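N-terminal acetyltransferase B complex subunit MDM20 (Candida albicans, PDB 5K04) probably serves as the non-catalytic subunit of the NatB N-terminal acetyltransferase complex, holding its partner subunit NAT3 within a large, all-helical scaffold. Local coordinates at residues A[437-442]-A[466-471]. Residues are numbered along the deposited sequence; the frame is centred on the assembly and turned at random.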
loop_
_atom_site.group_PDB
_atom_site.type_symbol
_atom_site.label_atom_id
_atom_site.label_comp_id
_atom_site.label_asym_id
_atom_site.label_seq_id
_atom_site.Cartn_x
_atom_site.Cartn_y
_atom_site.Cartn_z
ATOM N N ILE A 437 2.243 -13.316 0.500
ATOM C CA ILE A 437 1.615 -12.019 0.282
ATOM C C ILE A 437 0.132 -12.136 0.568
ATOM O O ILE A 437 -0.557 -13.005 0.020
ATOM C CB ILE A 437 1.836 -11.538 -1.165
ATOM C CG1 ILE A 437 3.315 -11.409 -1.501
ATOM C CG2 ILE A 437 1.153 -10.211 -1.396
ATOM C CD1 ILE A 437 4.036 -10.734 -0.447
ATOM N N ARG A 438 -0.375 -11.241 1.404
ATOM C CA ARG A 438 -1.798 -11.244 1.684
ATOM C C ARG A 438 -2.228 -9.829 2.035
ATOM O O ARG A 438 -1.420 -9.001 2.469
ATOM C CB ARG A 438 -2.153 -12.228 2.809
ATOM C CG ARG A 438 -1.716 -11.777 4.182
ATOM C CD ARG A 438 -2.160 -12.754 5.261
ATOM N NE ARG A 438 -3.610 -12.895 5.320
ATOM C CZ ARG A 438 -4.422 -12.127 6.044
ATOM N NH1 ARG A 438 -3.932 -11.144 6.788
ATOM N NH2 ARG A 438 -5.734 -12.344 6.014
ATOM N N MET A 439 -3.511 -9.556 1.807
ATOM C CA MET A 439 -4.145 -8.299 2.203
ATOM C C MET A 439 -3.353 -7.119 1.625
ATOM O O MET A 439 -3.091 -7.092 0.415
ATOM C CB MET A 439 -4.328 -8.327 3.724
ATOM C CG MET A 439 -5.551 -9.235 4.152
ATOM S SD MET A 439 -7.054 -8.649 3.349
ATOM C CE MET A 439 -8.078 -10.079 3.493
ATOM N N THR A 440 -2.964 -6.134 2.437
ATOM C CA THR A 440 -2.434 -4.884 1.911
ATOM C C THR A 440 -1.173 -5.086 1.063
ATOM O O THR A 440 -0.892 -4.281 0.164
ATOM C CB THR A 440 -2.171 -3.935 3.077
ATOM O OG1 THR A 440 -3.397 -3.744 3.787
ATOM C CG2 THR A 440 -1.610 -2.570 2.588
ATOM N N GLN A 441 -0.432 -6.172 1.288
ATOM C CA GLN A 441 0.735 -6.438 0.451
ATOM C C GLN A 441 0.353 -6.626 -1.018
ATOM O O GLN A 441 1.167 -6.349 -1.902
ATOM C CB GLN A 441 1.482 -7.657 0.975
ATOM C CG GLN A 441 1.964 -7.516 2.412
ATOM C CD GLN A 441 2.808 -8.697 2.838
ATOM O OE1 GLN A 441 2.352 -9.840 2.810
ATOM N NE2 GLN A 441 4.058 -8.433 3.198
ATOM N N HIS A 442 -0.876 -7.085 -1.305
ATOM C CA HIS A 442 -1.313 -7.144 -2.703
ATOM C C HIS A 442 -1.351 -5.753 -3.318
ATOM O O HIS A 442 -0.992 -5.576 -4.482
ATOM C CB HIS A 442 -2.688 -7.802 -2.831
ATOM C CG HIS A 442 -2.707 -9.258 -2.492
ATOM N ND1 HIS A 442 -1.908 -10.180 -3.126
ATOM C CD2 HIS A 442 -3.450 -9.955 -1.599
ATOM C CE1 HIS A 442 -2.154 -11.385 -2.639
ATOM N NE2 HIS A 442 -3.089 -11.276 -1.714
ATOM N N TYR A 466 -8.847 -9.329 -5.696
ATOM C CA TYR A 466 -9.942 -8.359 -5.697
ATOM C C TYR A 466 -10.794 -8.456 -4.430
ATOM O O TYR A 466 -11.289 -7.433 -3.940
ATOM C CB TYR A 466 -10.836 -8.530 -6.931
ATOM C CG TYR A 466 -11.900 -7.461 -6.942
ATOM C CD1 TYR A 466 -11.607 -6.168 -7.366
ATOM C CD2 TYR A 466 -13.186 -7.721 -6.485
ATOM C CE1 TYR A 466 -12.573 -5.151 -7.343
ATOM C CE2 TYR A 466 -14.161 -6.717 -6.461
ATOM C CZ TYR A 466 -13.849 -5.435 -6.889
ATOM O OH TYR A 466 -14.811 -4.437 -6.851
ATOM N N ARG A 467 -10.979 -9.669 -3.884
ATOM C CA ARG A 467 -11.746 -9.804 -2.642
ATOM C C ARG A 467 -11.031 -9.160 -1.459
ATOM O O ARG A 467 -11.691 -8.707 -0.518
ATOM C CB ARG A 467 -12.053 -11.278 -2.357
ATOM C CG ARG A 467 -13.079 -11.862 -3.328
ATOM C CD ARG A 467 -13.443 -13.298 -3.000
ATOM N NE ARG A 467 -14.382 -13.848 -3.982
ATOM C CZ ARG A 467 -14.100 -14.850 -4.808
ATOM N NH1 ARG A 467 -12.902 -15.420 -4.758
ATOM N NH2 ARG A 467 -15.011 -15.282 -5.677
ATOM N N PHE A 468 -9.694 -9.109 -1.485
ATOM C CA PHE A 468 -8.965 -8.324 -0.496
ATOM C C PHE A 468 -9.377 -6.858 -0.584
ATOM O O PHE A 468 -9.654 -6.217 0.434
ATOM C CB PHE A 468 -7.444 -8.473 -0.697
ATOM C CG PHE A 468 -6.690 -7.170 -0.541
ATOM C CD1 PHE A 468 -6.537 -6.582 0.712
ATOM C CD2 PHE A 468 -6.159 -6.523 -1.647
ATOM C CE1 PHE A 468 -5.878 -5.377 0.859
ATOM C CE2 PHE A 468 -5.489 -5.312 -1.506
ATOM C CZ PHE A 468 -5.353 -4.733 -0.253
ATOM N N TYR A 469 -9.436 -6.322 -1.811
ATOM C CA TYR A 469 -9.879 -4.943 -2.021
ATOM C C TYR A 469 -11.292 -4.715 -1.482
ATOM O O TYR A 469 -11.565 -3.686 -0.850
ATOM C CB TYR A 469 -9.789 -4.595 -3.513
ATOM C CG TYR A 469 -8.370 -4.308 -3.981
ATOM C CD1 TYR A 469 -7.751 -3.112 -3.650
ATOM C CD2 TYR A 469 -7.652 -5.222 -4.743
ATOM C CE1 TYR A 469 -6.470 -2.817 -4.058
ATOM C CE2 TYR A 469 -6.334 -4.934 -5.165
ATOM C CZ TYR A 469 -5.759 -3.719 -4.809
ATOM O OH TYR A 469 -4.475 -3.373 -5.174
ATOM N N LEU A 470 -12.201 -5.667 -1.714
ATOM C CA LEU A 470 -13.552 -5.556 -1.162
ATOM C C LEU A 470 -13.529 -5.553 0.362
ATOM O O LEU A 470 -14.270 -4.802 1.004
ATOM C CB LEU A 470 -14.407 -6.719 -1.657
ATOM C CG LEU A 470 -14.934 -6.717 -3.080
ATOM C CD1 LEU A 470 -15.708 -8.018 -3.348
ATOM C CD2 LEU A 470 -15.833 -5.510 -3.258
ATOM N N THR A 471 -12.682 -6.403 0.951
ATOM C CA THR A 471 -12.577 -6.526 2.403
ATOM C C THR A 471 -11.955 -5.277 3.034
ATOM O O THR A 471 -12.445 -4.769 4.051
ATOM C CB THR A 471 -11.755 -7.777 2.720
ATOM O OG1 THR A 471 -12.500 -8.935 2.316
ATOM C CG2 THR A 471 -11.408 -7.866 4.210
#
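The Phe468 ring lies against the backbone of Met439, whose carbonyl O sits over the ring centre, 3.2 Å above its plane. Phe468 CE2 in turn lies over the centre of the Tyr469 ring, 3.5 Å above it, and Met439 CG lies 3.4 Å above the Arg438 guanidinium plane, toward its rim. The bend at chi2 (-57°) of Met439 brings SD to the edge of the Phe468 ring, 3.4 Å from Phe468 CD1 and 79° off the ring normal, a Met-aromatic contact. Met439 CE is 4.1 Å from Thr471 CG2. His442 approaches obliquely, with its CB 3.9 Å from Phe468 CD2 and the two ring planes at 51°. The contact joins the loop leading into helix 440-445, and His442 of that helix, to the long helix 456-485 in the all-helical non-catalytic subunit, whose family is grouped with TPR-type repeat proteins. Met439 O also accepts a hydrogen bond from His442 N (2.8 Å), closing the turn into the short helix. Tyr469 OH is hydrogen-bonded to Glu443 OE1, and His442 ND1 to Tyr432 OH. Met502 of helix 489-503 packs against both Thr440 and Phe468. Arg438 hydrogen-bonds through NH1 and NH2 to Asn26 and Asn28 of the NAT3 chain.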